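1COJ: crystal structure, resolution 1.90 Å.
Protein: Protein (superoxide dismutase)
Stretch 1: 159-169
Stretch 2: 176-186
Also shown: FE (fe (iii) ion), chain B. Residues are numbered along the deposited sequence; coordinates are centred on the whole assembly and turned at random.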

# COMPACT_ATOMS: atom_id res chain seq x y z
N LEU A 159 -23.18 -5.94 0.21
CA LEU A 159 -24.60 -5.66 0.38
C LEU A 159 -24.75 -4.15 0.44
O LEU A 159 -25.55 -3.57 -0.29
N ILE A 160 -24.00 -3.51 1.33
CA ILE A 160 -24.03 -2.05 1.48
C ILE A 160 -22.62 -1.52 1.25
O ILE A 160 -21.66 -2.00 1.87
N VAL A 161 -22.49 -0.54 0.35
CA VAL A 161 -21.20 0.04 0.01
C VAL A 161 -21.20 1.56 0.18
O VAL A 161 -22.00 2.25 -0.45
N ILE A 162 -20.32 2.07 1.03
CA ILE A 162 -20.23 3.50 1.27
C ILE A 162 -18.89 4.03 0.77
O ILE A 162 -17.83 3.56 1.19
N ASP A 163 -18.95 5.00 -0.13
CA ASP A 163 -17.76 5.63 -0.69
C ASP A 163 -17.26 6.68 0.30
O ASP A 163 -18.01 7.59 0.65
N THR A 164 -16.01 6.57 0.75
CA THR A 164 -15.47 7.55 1.67
C THR A 164 -14.37 8.39 1.03
O THR A 164 -13.68 9.15 1.71
N TYR A 165 -14.19 8.24 -0.28
CA TYR A 165 -13.20 9.05 -1.00
C TYR A 165 -13.69 10.48 -0.86
O TYR A 165 -14.89 10.73 -0.87
N GLU A 166 -12.76 11.42 -0.78
CA GLU A 166 -13.11 12.83 -0.62
C GLU A 166 -14.02 13.39 -1.71
O GLU A 166 -14.86 14.24 -1.43
N HIS A 167 -13.89 12.90 -2.94
CA HIS A 167 -14.72 13.40 -4.03
C HIS A 167 -16.20 13.04 -3.84
O HIS A 167 -17.07 13.66 -4.45
N ALA A 168 -16.48 12.07 -2.98
CA ALA A 168 -17.85 11.63 -2.74
C ALA A 168 -18.69 12.61 -1.93
O ALA A 168 -19.92 12.65 -2.09
N TYR A 169 -18.05 13.43 -1.10
CA TYR A 169 -18.76 14.38 -0.24
C TYR A 169 -18.20 15.81 -0.15
O TYR A 169 -18.84 16.68 0.44
N LYS A 176 -16.28 17.70 6.32
CA LYS A 176 -17.24 17.05 7.21
C LYS A 176 -17.86 15.75 6.71
O LYS A 176 -18.93 15.76 6.09
N ARG A 177 -17.24 14.63 7.07
CA ARG A 177 -17.72 13.32 6.66
C ARG A 177 -18.97 12.80 7.39
O ARG A 177 -19.85 12.21 6.76
N PRO A 178 -19.08 13.01 8.72
CA PRO A 178 -20.26 12.53 9.46
C PRO A 178 -21.63 12.88 8.87
O PRO A 178 -22.49 12.01 8.74
N PRO A 179 -21.87 14.16 8.54
CA PRO A 179 -23.18 14.50 7.98
C PRO A 179 -23.44 13.80 6.64
O PRO A 179 -24.58 13.52 6.30
N TYR A 180 -22.37 13.50 5.91
CA TYR A 180 -22.49 12.81 4.63
C TYR A 180 -22.94 11.37 4.86
O TYR A 180 -23.80 10.85 4.15
N ILE A 181 -22.36 10.73 5.88
CA ILE A 181 -22.71 9.35 6.20
C ILE A 181 -24.19 9.27 6.59
O ILE A 181 -24.90 8.36 6.18
N ASP A 182 -24.65 10.25 7.37
CA ASP A 182 -26.06 10.28 7.78
C ASP A 182 -26.95 10.43 6.54
O ASP A 182 -27.96 9.74 6.42
N ALA A 183 -26.55 11.31 5.63
CA ALA A 183 -27.31 11.54 4.40
C ALA A 183 -27.38 10.26 3.57
O ALA A 183 -28.43 9.93 3.02
N PHE A 184 -26.28 9.51 3.52
CA PHE A 184 -26.24 8.26 2.77
C PHE A 184 -27.32 7.30 3.30
O PHE A 184 -28.07 6.71 2.52
N PHE A 185 -27.38 7.16 4.62
CA PHE A 185 -28.38 6.28 5.23
C PHE A 185 -29.82 6.70 4.96
O PHE A 185 -30.71 5.85 4.92
N LYS A 186 -30.05 7.99 4.75
CA LYS A 186 -31.39 8.50 4.47
C LYS A 186 -31.87 8.15 3.06
O LYS A 186 -33.08 8.19 2.79

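The strand 160-163 and the helix 177-186 run roughly antiparallel, their N-to-C directions 147° apart and their axes 10.1 Å apart at closest approach, a spacing that leaves room for a layer of side chains. Together the two stretches bury 593 Å². The apolar centre is built on I162 and F184, whose CA atoms are paired across the interface. F184 (chi1 175°, t) points toward the strand, and I162 (m, t) leaves its backbone sideways yet lies over one face of the phenyl ring: I162 CG1 is 4.1 Å from the F184 ring centroid and 26° off the ring normal, a CH-pi contact, with I162 CG1 to F184 CE2 at 3.7 Å. I160 (m, t) points toward the helix and meets the edge of the same ring, I160 CG2 to F184 CE2 being 4.0 Å. The CA-to-CB bond of V161 points away, but its carbonyl approaches the ring, V161 O to F184 CZ at 3.4 Å; this buried oxygen has no polar partner in the model. The tip of the same I162 branch reaches F185 (m), whose ring end comes nearer the strand than its CA-to-CB direction suggests, with I162 CD1 to F185 CE2 at 4.2 Å.

One helical turn earlier, Y180 (chi1 155°, t) points toward stretch 1. Y169 (p) places its CB over one face of the Y180 ring, a CH-pi contact: Y169 CB sits 3.7 Å from the Y180 centroid, 25° off the normal. The two rings are near parallel, with planes at 27°, but their centroids are 5.2 Å apart and they are slid so that they barely overlap. A168 adds its methyl, A168 CB lying 4.2 Å from Y180 CZ.

Here the packing turns polar. Y180 OH donates a hydrogen bond to D163 O at 2.7 Å, with the carbonyl near the ring plane, so the phenol ties the helix to the end of the strand. R177 (t, t, m) starts sideways, its CB over a face of the Y169 ring, and its guanidinium then reaches the Y169 hydroxyl: R177 NH2 and R177 NE donate to Y169 OH at 3.1 and 3.2 Å. T164 O lies over the guanidinium face, 3.2 Å from R177 NH2, where the angle is too poor for a hydrogen bond.

The carboxylate of D163 (t) serves the metal: D163 OD2 binds FE at 1.9 Å, alongside H167 NE2 at 2.1 Å and water 1, whose O is 2.0 Å from FE. D163 OD1 accepts from Y165 N at 3.0 Å and, weakly, from the O of water 1 at 2.9 Å.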

# COMPACT_ATOMS: atom_id res chain seq x y z
CB LEU A 159 -25.14 -6.30 1.66
CG LEU A 159 -25.00 -7.82 1.80
CD1 LEU A 159 -25.67 -8.27 3.08
CD2 LEU A 159 -25.61 -8.54 0.60
CB ILE A 160 -24.52 -1.61 2.88
CG1 ILE A 160 -25.97 -2.05 3.11
CG2 ILE A 160 -24.38 -0.09 3.05
CD1 ILE A 160 -26.53 -1.69 4.48
CB VAL A 161 -20.81 -0.31 -1.45
CG1 VAL A 161 -19.48 0.29 -1.81
CG2 VAL A 161 -20.77 -1.82 -1.64
CB ILE A 162 -20.35 3.86 2.78
CG1 ILE A 162 -21.57 3.18 3.40
CG2 ILE A 162 -20.44 5.37 2.95
CD1 ILE A 162 -21.74 3.47 4.89
CB ASP A 163 -18.11 6.30 -2.02
CG ASP A 163 -16.88 6.75 -2.79
OD1 ASP A 163 -15.75 6.59 -2.29
OD2 ASP A 163 -17.04 7.23 -3.93
CB THR A 164 -14.98 6.92 3.01
OG1 THR A 164 -13.90 6.01 2.76
CG2 THR A 164 -16.11 6.19 3.70
CB TYR A 165 -13.17 8.71 -2.49
CG TYR A 165 -12.17 7.64 -2.88
CD1 TYR A 165 -11.05 7.97 -3.65
CD2 TYR A 165 -12.36 6.31 -2.52
CE1 TYR A 165 -10.14 6.98 -4.06
CE2 TYR A 165 -11.45 5.31 -2.92
CZ TYR A 165 -10.34 5.66 -3.69
OH TYR A 165 -9.45 4.68 -4.12
CB GLU A 166 -11.85 13.67 -0.47
CG GLU A 166 -11.07 13.28 0.77
CD GLU A 166 -9.79 14.07 0.96
OE1 GLU A 166 -9.11 14.39 -0.03
OE2 GLU A 166 -9.46 14.35 2.13
CB HIS A 167 -14.21 12.90 -5.39
CG HIS A 167 -14.22 11.41 -5.55
ND1 HIS A 167 -13.14 10.68 -6.00
CD2 HIS A 167 -15.21 10.51 -5.35
CE1 HIS A 167 -13.51 9.39 -6.06
NE2 HIS A 167 -14.76 9.25 -5.67
CB ALA A 168 -17.84 10.27 -2.07
CB TYR A 169 -18.86 13.80 1.17
CG TYR A 169 -17.51 13.52 1.83
CD1 TYR A 169 -16.85 14.50 2.56
CD2 TYR A 169 -16.90 12.27 1.69
CE1 TYR A 169 -15.60 14.25 3.14
CE2 TYR A 169 -15.65 12.01 2.27
CZ TYR A 169 -15.01 13.01 2.99
OH TYR A 169 -13.76 12.78 3.53
CB LYS A 176 -18.35 18.04 7.59
CG LYS A 176 -17.84 19.34 8.19
CD LYS A 176 -18.97 20.33 8.45
CE LYS A 176 -19.64 20.82 7.15
NZ LYS A 176 -18.73 21.63 6.29
CB ARG A 177 -16.58 12.29 6.75
CG ARG A 177 -16.92 10.93 6.14
CD ARG A 177 -15.76 9.96 6.22
NE ARG A 177 -14.63 10.37 5.39
CZ ARG A 177 -13.47 9.71 5.31
NH1 ARG A 177 -13.29 8.59 6.00
NH2 ARG A 177 -12.49 10.17 4.54
CB PRO A 178 -20.05 13.12 10.85
CG PRO A 178 -18.57 13.09 10.99
CD PRO A 178 -18.09 13.60 9.64
CB PRO A 179 -23.12 16.02 7.84
CG PRO A 179 -21.66 16.31 7.71
CD PRO A 179 -21.05 15.38 8.71
CB TYR A 180 -21.16 12.86 3.86
CG TYR A 180 -20.97 11.74 2.86
CD1 TYR A 180 -21.76 11.65 1.71
CD2 TYR A 180 -20.00 10.76 3.07
CE1 TYR A 180 -21.58 10.61 0.79
CE2 TYR A 180 -19.81 9.71 2.16
CZ TYR A 180 -20.60 9.64 1.03
OH TYR A 180 -20.41 8.61 0.13
CB ILE A 181 -21.82 8.79 7.33
CG1 ILE A 181 -20.35 8.84 6.90
CG2 ILE A 181 -22.22 7.36 7.66
CD1 ILE A 181 -19.36 8.57 8.03
CB ASP A 182 -26.33 11.44 8.74
CG ASP A 182 -25.67 11.24 10.10
OD1 ASP A 182 -25.50 10.08 10.52
OD2 ASP A 182 -25.34 12.25 10.75
CB ALA A 183 -26.70 12.67 3.60
CB PHE A 184 -24.86 7.60 2.87
CG PHE A 184 -24.79 6.24 2.22
CD1 PHE A 184 -24.47 6.12 0.87
CD2 PHE A 184 -25.07 5.09 2.94
CE1 PHE A 184 -24.44 4.87 0.25
CE2 PHE A 184 -25.05 3.84 2.34
CZ PHE A 184 -24.73 3.73 0.99
CB PHE A 185 -28.12 6.16 6.73
CG PHE A 185 -27.06 5.16 7.08
CD1 PHE A 185 -27.37 3.80 7.20
CD2 PHE A 185 -25.73 5.55 7.26
CE1 PHE A 185 -26.39 2.86 7.49
CE2 PHE A 185 -24.74 4.61 7.55
CZ PHE A 185 -25.07 3.27 7.66
CB LYS A 186 -31.45 10.03 4.61
CG LYS A 186 -31.32 10.57 6.01
CD LYS A 186 -31.76 12.03 6.03
CE LYS A 186 -31.44 12.71 7.35
NZ LYS A 186 -29.98 12.97 7.52
FE FE B . -16.07 7.63 -5.58
O HOH W 1 -14.55 6.53 -4.90